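Local coordinates for protein glucosamine-6-phosphate deaminase (Thermotoga maritima, PDB 1J5X) that belongs to the SIS (sugar isomerase) family of alpha/beta proteins, built around parallel beta sheets flanked by helices, at residues A[22-27]-A[192-197]; A[157-162]-A[331-336]; A[214-219]-A[260-265]. All coordinates share one frame; numbering follows the deposited sequence.

Contact 1: residues A[22-27]-A[192-197]; sequences DQKNEL and YSPEFF
Ser193 sits in the tight part of this helix-helix contact, its hydroxyl meeting the last turn of helix 15-25 where Lys24 and Pro194 bring their CA atoms within 4.4 Å of each other. Ser193 OG lies 3.1 Å from Gln23 O and within hydrogen-bonding reach of Val190 O in its own helix. The side chain of Leu27 closes over the hydroxyl, CD2 coming to 3.6 Å from Ser193 OG; Leu27 also touches Met166 and Leu169 of helix 162-179. Helix 15-25, close to the N terminus, is thus laid against helix 184-205, the helix that leads into strand 214-218. Toward the partly exposed side the contact rests on the Lys24 chain. With CG anti to the backbone N (chi1 155°), it passes Pro194, Lys24 CG to Pro194 CB 3.8 Å, and then runs at about a right angle to the Phe197 side chain, Lys24 CD lying 3.9 Å from Phe197 CD1. A bend at chi3 (93°) sets CE also near CD1, and NZ ends in a salt bridge with Asp198. Phe197 itself is buried and touches Ile317 of helix 313-326.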
loop_
_atom_site.group_PDB
_atom_site.type_symbol
_atom_site.label_atom_id
_atom_site.label_comp_id
_atom_site.label_asym_id
_atom_site.label_seq_id
_atom_site.Cartn_x
_atom_site.Cartn_y
_atom_site.Cartn_z
ATOM N N ASP A 22 -0.650 14.932 -4.718
ATOM C CA ASP A 22 -2.079 14.879 -4.917
ATOM C C ASP A 22 -2.790 14.212 -3.702
ATOM O O ASP A 22 -3.994 14.338 -3.575
ATOM C CB ASP A 22 -2.463 14.087 -6.159
ATOM C CG ASP A 22 -2.272 14.885 -7.469
ATOM O OD1 ASP A 22 -2.172 16.143 -7.371
ATOM O OD2 ASP A 22 -2.267 14.239 -8.565
ATOM N N GLN A 23 -2.042 13.497 -2.876
ATOM C CA GLN A 23 -2.665 12.858 -1.718
ATOM C C GLN A 23 -3.000 13.973 -0.726
ATOM O O GLN A 23 -3.768 13.790 0.217
ATOM C CB GLN A 23 -1.721 11.815 -1.123
ATOM C CG GLN A 23 -1.775 10.537 -1.967
ATOM C CD GLN A 23 -0.490 9.747 -1.924
ATOM O OE1 GLN A 23 -0.623 8.478 -1.633
ATOM N NE2 GLN A 23 0.624 10.280 -2.170
ATOM N N LYS A 24 -2.372 15.123 -0.925
ATOM C CA LYS A 24 -2.682 16.270 -0.090
ATOM C C LYS A 24 -3.685 17.141 -0.802
ATOM O O LYS A 24 -4.661 17.595 -0.209
ATOM C CB LYS A 24 -1.441 17.097 0.191
ATOM C CG LYS A 24 -1.790 18.571 0.504
ATOM C CD LYS A 24 -0.635 19.244 1.190
ATOM C CE LYS A 24 0.260 19.947 0.223
ATOM N NZ LYS A 24 1.183 20.899 0.959
ATOM N N ASN A 25 -3.467 17.395 -2.096
ATOM C CA ASN A 25 -4.368 18.296 -2.808
ATOM C C ASN A 25 -5.672 17.811 -3.390
ATOM O O ASN A 25 -6.604 18.593 -3.562
ATOM C CB ASN A 25 -3.597 19.003 -3.951
ATOM C CG ASN A 25 -2.461 19.866 -3.427
ATOM O OD1 ASN A 25 -2.625 20.570 -2.422
ATOM N ND2 ASN A 25 -1.313 19.834 -4.103
ATOM N N GLU A 26 -5.763 16.535 -3.712
ATOM C CA GLU A 26 -6.956 16.062 -4.379
ATOM C C GLU A 26 -7.737 14.963 -3.672
ATOM O O GLU A 26 -8.779 14.527 -4.145
ATOM C CB GLU A 26 -6.543 15.562 -5.771
ATOM C CG GLU A 26 -5.563 16.549 -6.465
ATOM C CD GLU A 26 -5.349 16.274 -7.973
ATOM O OE1 GLU A 26 -5.535 15.110 -8.415
ATOM O OE2 GLU A 26 -4.970 17.224 -8.725
ATOM N N LEU A 27 -7.225 14.520 -2.550
ATOM C CA LEU A 27 -7.860 13.401 -1.852
ATOM C C LEU A 27 -9.282 13.683 -1.392
ATOM O O LEU A 27 -10.157 12.855 -1.560
ATOM C CB LEU A 27 -6.981 12.989 -0.660
ATOM C CG LEU A 27 -7.379 11.692 0.062
ATOM C CD1 LEU A 27 -7.233 10.465 -0.935
ATOM C CD2 LEU A 27 -6.442 11.546 1.277
ATOM N N TYR A 192 -7.403 15.256 7.382
ATOM C CA TYR A 192 -6.098 15.367 8.006
ATOM C C TYR A 192 -4.905 15.201 7.035
ATOM O O TYR A 192 -3.751 15.505 7.388
ATOM C CB TYR A 192 -5.938 14.283 9.148
ATOM C CG TYR A 192 -4.590 14.365 9.874
ATOM C CD1 TYR A 192 -4.168 15.563 10.465
ATOM C CD2 TYR A 192 -3.745 13.243 9.986
ATOM C CE1 TYR A 192 -2.947 15.666 11.140
ATOM C CE2 TYR A 192 -2.531 13.332 10.676
ATOM C CZ TYR A 192 -2.124 14.535 11.249
ATOM O OH TYR A 192 -0.900 14.613 11.925
ATOM N N SER A 193 -5.178 14.721 5.831
ATOM C CA SER A 193 -4.078 14.406 4.893
ATOM C C SER A 193 -3.131 15.572 4.538
ATOM O O SER A 193 -1.901 15.379 4.497
ATOM C CB SER A 193 -4.637 13.683 3.637
ATOM O OG SER A 193 -5.324 14.569 2.773
ATOM N N PRO A 194 -3.657 16.809 4.368
ATOM C CA PRO A 194 -2.703 17.884 4.032
ATOM C C PRO A 194 -1.682 18.128 5.137
ATOM O O PRO A 194 -0.465 18.204 4.909
ATOM C CB PRO A 194 -3.620 19.103 3.793
ATOM C CG PRO A 194 -4.936 18.461 3.257
ATOM C CD PRO A 194 -5.073 17.174 4.055
ATOM N N GLU A 195 -2.166 18.253 6.381
ATOM C CA GLU A 195 -1.255 18.470 7.493
ATOM C C GLU A 195 -0.330 17.249 7.648
ATOM O O GLU A 195 0.867 17.376 7.907
ATOM C CB GLU A 195 -2.054 18.699 8.798
ATOM C CG GLU A 195 -1.202 18.712 10.078
ATOM C CD GLU A 195 -1.981 19.168 11.327
ATOM O OE1 GLU A 195 -3.233 19.216 11.287
ATOM O OE2 GLU A 195 -1.327 19.453 12.347
ATOM N N PHE A 196 -0.896 16.059 7.479
ATOM C CA PHE A 196 -0.091 14.826 7.617
ATOM C C PHE A 196 1.070 14.863 6.628
ATOM O O PHE A 196 2.224 14.547 6.968
ATOM C CB PHE A 196 -0.959 13.575 7.308
ATOM C CG PHE A 196 -0.204 12.269 7.411
ATOM C CD1 PHE A 196 0.393 11.877 8.617
ATOM C CD2 PHE A 196 -0.120 11.383 6.305
ATOM C CE1 PHE A 196 1.041 10.648 8.714
ATOM C CE2 PHE A 196 0.541 10.154 6.429
ATOM C CZ PHE A 196 1.102 9.799 7.600
ATOM N N PHE A 197 0.740 15.263 5.413
ATOM C CA PHE A 197 1.713 15.352 4.327
ATOM C C PHE A 197 2.802 16.377 4.654
ATOM O O PHE A 197 4.008 16.084 4.590
ATOM C CB PHE A 197 0.990 15.710 3.034
ATOM C CG PHE A 197 1.930 15.925 1.854
ATOM C CD1 PHE A 197 2.580 17.156 1.667
ATOM C CD2 PHE A 197 2.204 14.881 0.967
ATOM C CE1 PHE A 197 3.507 17.338 0.603
ATOM C CE2 PHE A 197 3.116 15.046 -0.089
ATOM C CZ PHE A 197 3.770 16.267 -0.276
#

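Contact 2: residues A[157-162]-A[331-336]; sequences AIVMTK and DKPPHL
Ile158 and Pro333 meet where two irregular segments join: the loop that leads from strand 147-150 of the SIS-domain sheet into helix 162-179, and the chain beyond helix 313-326, which folds into a type II beta turn from Pro333 to Leu336. The apolar contacts centre on the two branches of Ile158. Its CG2, anti to the backbone N, reaches between the first and last residues of the turn, 4.1 Å from Pro333 CG and 3.8 Å from Leu336 CB. The CG1 branch, beside the backbone N, lies against Pro333 CD, also at 4.1 Å. Val159 adds one methyl, CG2, 4.0 Å from Pro333 CG, so that this ring carbon touches both neighbouring residues of the loop. Helix 222-238 lines the same patch, with Glu236 touching both Val159 and Leu336.

Polar links within the pair run through solvent rather than directly. The carboxylate of Asp331 turns to the N-terminal region, where OD1 is bonded to Thr16 and OD2 to Ser14, while the carbonyl oxygens of Ala157 and Ile158 are held by the guanidinium of Arg109. One water spans the gap between the backbones: it accepts from Ile158 N at 2.9 Å and donates to Asp331 O at 2.6 Å.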
loop_
_atom_site.group_PDB
_atom_site.type_symbol
_atom_site.label_atom_id
_atom_site.label_comp_id
_atom_site.label_asym_id
_atom_site.label_seq_id
_atom_site.Cartn_x
_atom_site.Cartn_y
_atom_site.Cartn_z
ATOM N N ALA A 157 2.716 8.397 -13.607
ATOM C CA ALA A 157 4.057 7.981 -13.353
ATOM C C ALA A 157 4.202 6.478 -13.336
ATOM O O ALA A 157 3.194 5.756 -13.146
ATOM C CB ALA A 157 4.523 8.579 -12.065
ATOM N N ILE A 158 5.448 6.025 -13.549
ATOM C CA ILE A 158 5.786 4.607 -13.505
ATOM C C ILE A 158 5.454 4.085 -12.099
ATOM O O ILE A 158 4.804 3.057 -11.956
ATOM C CB ILE A 158 7.335 4.344 -13.719
ATOM C CG1 ILE A 158 7.743 4.762 -15.118
ATOM C CG2 ILE A 158 7.690 2.853 -13.516
ATOM C CD1 ILE A 158 6.632 4.513 -16.142
ATOM N N VAL A 159 5.936 4.777 -11.074
ATOM C CA VAL A 159 5.680 4.335 -9.705
ATOM C C VAL A 159 4.298 4.706 -9.211
ATOM O O VAL A 159 3.824 5.844 -9.380
ATOM C CB VAL A 159 6.751 4.911 -8.765
ATOM C CG1 VAL A 159 6.518 4.467 -7.321
ATOM C CG2 VAL A 159 8.113 4.445 -9.252
HETATM N N MSE A 160 3.613 3.716 -8.629
HETATM C CA MSE A 160 2.292 3.969 -8.074
HETATM C C MSE A 160 2.444 4.738 -6.785
HETATM O O MSE A 160 3.272 4.398 -5.939
HETATM C CB MSE A 160 1.562 2.638 -7.811
HETATM C CG MSE A 160 0.881 2.148 -9.044
HETATM SE SE MSE A 160 0.102 0.331 -8.775
HETATM C CE MSE A 160 -0.783 0.801 -7.102
ATOM N N THR A 161 1.614 5.785 -6.622
ATOM C CA THR A 161 1.683 6.596 -5.436
ATOM C C THR A 161 0.254 6.758 -4.928
ATOM O O THR A 161 -0.241 5.915 -4.143
ATOM C CB THR A 161 2.377 8.033 -5.716
ATOM O OG1 THR A 161 1.734 8.701 -6.819
ATOM C CG2 THR A 161 3.855 7.831 -6.033
ATOM N N LYS A 162 -0.411 7.793 -5.397
ATOM C CA LYS A 162 -1.782 8.103 -4.967
ATOM C C LYS A 162 -2.802 7.023 -5.293
ATOM O O LYS A 162 -3.782 6.876 -4.579
ATOM C CB LYS A 162 -2.250 9.415 -5.617
ATOM C CG LYS A 162 -2.469 9.344 -7.116
ATOM C CD LYS A 162 -2.792 10.773 -7.636
ATOM C CE LYS A 162 -3.559 10.800 -8.947
ATOM N NZ LYS A 162 -3.858 12.195 -9.462
ATOM N N ASP A 331 11.267 9.532 -11.436
ATOM C CA ASP A 331 10.314 9.241 -12.515
ATOM C C ASP A 331 10.903 8.261 -13.587
ATOM O O ASP A 331 10.189 7.827 -14.459
ATOM C CB ASP A 331 9.894 10.494 -13.271
ATOM C CG ASP A 331 9.184 11.519 -12.397
ATOM O OD1 ASP A 331 7.927 11.495 -12.361
ATOM O OD2 ASP A 331 9.909 12.336 -11.767
ATOM N N LYS A 332 12.185 7.925 -13.485
ATOM C CA LYS A 332 12.825 7.026 -14.477
ATOM C C LYS A 332 13.528 5.873 -13.803
ATOM O O LYS A 332 14.759 5.731 -13.904
ATOM C CB LYS A 332 13.889 7.794 -15.267
ATOM C CG LYS A 332 13.424 9.119 -15.816
ATOM C CD LYS A 332 12.377 8.902 -16.886
ATOM C CE LYS A 332 12.255 10.115 -17.818
ATOM N NZ LYS A 332 11.346 9.777 -18.972
ATOM N N PRO A 333 12.774 5.022 -13.106
ATOM C CA PRO A 333 13.471 3.911 -12.460
ATOM C C PRO A 333 14.068 3.004 -13.560
ATOM O O PRO A 333 13.416 2.760 -14.562
ATOM C CB PRO A 333 12.351 3.173 -11.698
ATOM C CG PRO A 333 11.153 4.081 -11.790
ATOM C CD PRO A 333 11.314 4.861 -13.065
ATOM N N PRO A 334 15.290 2.517 -13.376
ATOM C CA PRO A 334 15.881 1.644 -14.399
ATOM C C PRO A 334 14.988 0.427 -14.634
ATOM O O PRO A 334 14.397 -0.083 -13.686
ATOM C CB PRO A 334 17.170 1.157 -13.762
ATOM C CG PRO A 334 17.403 1.992 -12.593
ATOM C CD PRO A 334 16.075 2.484 -12.138
ATOM N N HIS A 335 14.932 -0.037 -15.879
ATOM C CA HIS A 335 14.207 -1.259 -16.310
ATOM C C HIS A 335 12.700 -1.434 -16.169
ATOM O O HIS A 335 12.147 -2.407 -16.708
ATOM C CB HIS A 335 14.817 -2.498 -15.653
ATOM C CG HIS A 335 16.235 -2.338 -15.205
ATOM N ND1 HIS A 335 17.251 -1.938 -16.055
ATOM C CD2 HIS A 335 16.819 -2.580 -14.004
ATOM C CE1 HIS A 335 18.398 -1.943 -15.390
ATOM N NE2 HIS A 335 18.164 -2.329 -14.142
ATOM N N LEU A 336 12.033 -0.543 -15.442
ATOM C CA LEU A 336 10.591 -0.671 -15.232
ATOM C C LEU A 336 9.670 -0.208 -16.339
ATOM O O LEU A 336 9.962 0.766 -17.020
ATOM C CB LEU A 336 10.178 0.078 -13.973
ATOM C CG LEU A 336 10.912 -0.345 -12.689
ATOM C CD1 LEU A 336 10.174 0.258 -11.506
ATOM C CD2 LEU A 336 10.990 -1.854 -12.569
HETATM O O HOH W 1 7.543 7.865 -14.402
#

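Contact 3: residues A[214-219]-A[260-265]; sequences HFVFLG and KGTLVF
His214 to Leu218 and Thr262 to Phe265 run as neighbouring parallel strands, their axes 4.7 Å apart at closest approach and 21° from parallel, in the register His214-Thr262 through Phe217-Phe265. Amide and carbonyl groups link them in a zigzag: Leu263 N donates to His214 O, Leu263 O accepts from Val216 N, Val216 O takes Phe265 N, and Phe265 O takes Leu218 N. Ahead of these, His214 N makes a weak bond to Gly261 O.

One face of the pair carries Phe215, Leu263, Phe217 and Phe265. The edge of the Phe217 ring is directed at the face of Phe265 in an offset edge-to-face pair, centroids 5.7 Å apart and planes at 72°, and Phe217 CD1 comes within 3.6 Å of Phe265 CB. Phe215 crosses Leu263 obliquely, Phe215 CD1 to Leu263 CB 3.8 Å. On the other face His214 and Thr262 lie side by side. Thr262 OG1 sits at the edge of the imidazole, near its plane, 3.0 Å from His214 ND1, and the two are hydrogen-bonded. OG1 also bonds Lys259 O and the far ring nitrogen, NE2, bonds Glu243, which fixes the turn of the ring. Further along this face, Val216 CG2 touches Thr262 CG2 at 3.9 Å, and Leu218 CD1 touches Val264 CG1.

These are the two central strands of a four-stranded parallel sheet of order 2-1-3-4, with 241-245 and 289-293 outside them. Helices 222-238 and 313-326 pack on the Phe215/Phe217 face, consistent with the alpha/beta fold of SIS proteins.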
loop_
_atom_site.group_PDB
_atom_site.type_symbol
_atom_site.label_atom_id
_atom_site.label_comp_id
_atom_site.label_asym_id
_atom_site.label_seq_id
_atom_site.Cartn_x
_atom_site.Cartn_y
_atom_site.Cartn_z
ATOM N N HIS A 214 20.152 1.915 3.879
ATOM C CA HIS A 214 19.460 0.648 4.213
ATOM C C HIS A 214 18.162 1.083 4.892
ATOM O O HIS A 214 18.214 1.581 6.041
ATOM C CB HIS A 214 20.258 -0.130 5.218
ATOM C CG HIS A 214 19.596 -1.396 5.648
ATOM N ND1 HIS A 214 19.903 -2.024 6.825
ATOM C CD2 HIS A 214 18.632 -2.142 5.060
ATOM C CE1 HIS A 214 19.157 -3.112 6.956
ATOM N NE2 HIS A 214 18.380 -3.204 5.896
ATOM N N PHE A 215 17.043 0.896 4.191
ATOM C CA PHE A 215 15.732 1.279 4.751
ATOM C C PHE A 215 14.958 0.028 5.203
ATOM O O PHE A 215 14.852 -0.952 4.435
ATOM C CB PHE A 215 14.895 1.986 3.700
ATOM C CG PHE A 215 15.475 3.292 3.197
ATOM C CD1 PHE A 215 16.534 3.912 3.863
ATOM C CD2 PHE A 215 14.944 3.884 2.087
ATOM C CE1 PHE A 215 17.039 5.132 3.376
ATOM C CE2 PHE A 215 15.428 5.109 1.584
ATOM C CZ PHE A 215 16.481 5.721 2.236
ATOM N N VAL A 216 14.351 0.105 6.394
ATOM C CA VAL A 216 13.593 -1.017 6.969
ATOM C C VAL A 216 12.216 -0.444 7.326
ATOM O O VAL A 216 12.156 0.638 7.939
ATOM C CB VAL A 216 14.313 -1.511 8.226
ATOM C CG1 VAL A 216 13.495 -2.573 8.975
ATOM C CG2 VAL A 216 15.722 -2.068 7.841
ATOM N N PHE A 217 11.140 -1.115 6.901
ATOM C CA PHE A 217 9.763 -0.679 7.170
ATOM C C PHE A 217 9.082 -1.727 8.041
ATOM O O PHE A 217 8.967 -2.892 7.659
ATOM C CB PHE A 217 9.093 -0.458 5.820
ATOM C CG PHE A 217 9.759 0.647 5.038
ATOM C CD1 PHE A 217 9.423 1.959 5.318
ATOM C CD2 PHE A 217 10.746 0.378 4.068
ATOM C CE1 PHE A 217 10.026 3.043 4.645
ATOM C CE2 PHE A 217 11.384 1.446 3.379
ATOM C CZ PHE A 217 11.015 2.776 3.663
ATOM N N LEU A 218 8.636 -1.320 9.238
ATOM C CA LEU A 218 8.057 -2.269 10.180
ATOM C C LEU A 218 6.606 -1.957 10.469
ATOM O O LEU A 218 6.275 -0.797 10.660
ATOM C CB LEU A 218 8.847 -2.210 11.503
ATOM C CG LEU A 218 10.362 -2.489 11.502
ATOM C CD1 LEU A 218 10.868 -2.575 12.999
ATOM C CD2 LEU A 218 10.601 -3.884 10.814
ATOM N N GLY A 219 5.760 -2.972 10.485
ATOM C CA GLY A 219 4.347 -2.731 10.829
ATOM C C GLY A 219 3.630 -4.066 10.907
ATOM O O GLY A 219 4.058 -5.032 10.263
ATOM N N LYS A 260 25.072 1.958 11.566
ATOM C CA LYS A 260 24.842 3.342 11.229
ATOM C C LYS A 260 24.552 3.282 9.764
ATOM O O LYS A 260 25.249 2.579 9.031
ATOM C CB LYS A 260 26.121 4.190 11.488
ATOM C CG LYS A 260 26.015 5.625 10.978
ATOM C CD LYS A 260 27.225 6.461 11.419
ATOM C CE LYS A 260 27.134 6.807 12.920
ATOM N NZ LYS A 260 26.080 7.822 13.218
ATOM N N GLY A 261 23.525 3.992 9.321
ATOM C CA GLY A 261 23.170 3.966 7.922
ATOM C C GLY A 261 21.814 3.278 7.743
ATOM O O GLY A 261 21.169 3.436 6.726
ATOM N N THR A 262 21.395 2.516 8.740
ATOM C CA THR A 262 20.085 1.866 8.644
ATOM C C THR A 262 19.035 2.870 9.114
ATOM O O THR A 262 19.208 3.480 10.162
ATOM C CB THR A 262 19.992 0.646 9.546
ATOM O OG1 THR A 262 20.948 -0.330 9.115
ATOM C CG2 THR A 262 18.581 0.051 9.480
ATOM N N LEU A 263 17.975 3.028 8.338
ATOM C CA LEU A 263 16.866 3.939 8.661
ATOM C C LEU A 263 15.609 3.058 8.812
ATOM O O LEU A 263 15.266 2.332 7.885
ATOM C CB LEU A 263 16.637 4.944 7.521
ATOM C CG LEU A 263 15.434 5.922 7.609
ATOM C CD1 LEU A 263 15.564 6.769 8.862
ATOM C CD2 LEU A 263 15.349 6.801 6.395
ATOM N N VAL A 264 14.931 3.155 9.966
ATOM C CA VAL A 264 13.738 2.340 10.213
ATOM C C VAL A 264 12.486 3.221 10.279
ATOM O O VAL A 264 12.498 4.233 10.976
ATOM C CB VAL A 264 13.883 1.593 11.564
ATOM C CG1 VAL A 264 12.627 0.686 11.820
ATOM C CG2 VAL A 264 15.170 0.771 11.582
ATOM N N PHE A 265 11.411 2.868 9.558
ATOM C CA PHE A 265 10.151 3.613 9.657
ATOM C C PHE A 265 9.240 2.584 10.284
ATOM O O PHE A 265 9.007 1.508 9.715
ATOM C CB PHE A 265 9.583 3.987 8.315
ATOM C CG PHE A 265 9.992 5.353 7.835
ATOM C CD1 PHE A 265 11.262 5.861 8.135
ATOM C CD2 PHE A 265 9.161 6.085 7.010
ATOM C CE1 PHE A 265 11.679 7.123 7.590
ATOM C CE2 PHE A 265 9.592 7.357 6.463
ATOM C CZ PHE A 265 10.858 7.832 6.784
#

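From the N terminus, helix 15-25 is bound first: contact 1 closes a loop of 164 residues that takes in the whole five-stranded parallel sheet and returns on helix 184-205, which leads into the second sheet. Contact 2 opens inside that loop, at 157-162, and closes at 331-336, so the two cross along the chain; it ties the C-terminal tail to the loop after strand 147-150 of the first sheet. They also touch in space, Lys162 NZ forming a salt bridge with Asp22 OD2 at 2.7 Å. Contact 3 follows contact 1 in series and is nested within contact 2, pairing strands of the four-stranded sheet and closing a loop of 40 residues that holds helix 222-238 and strand 241-245.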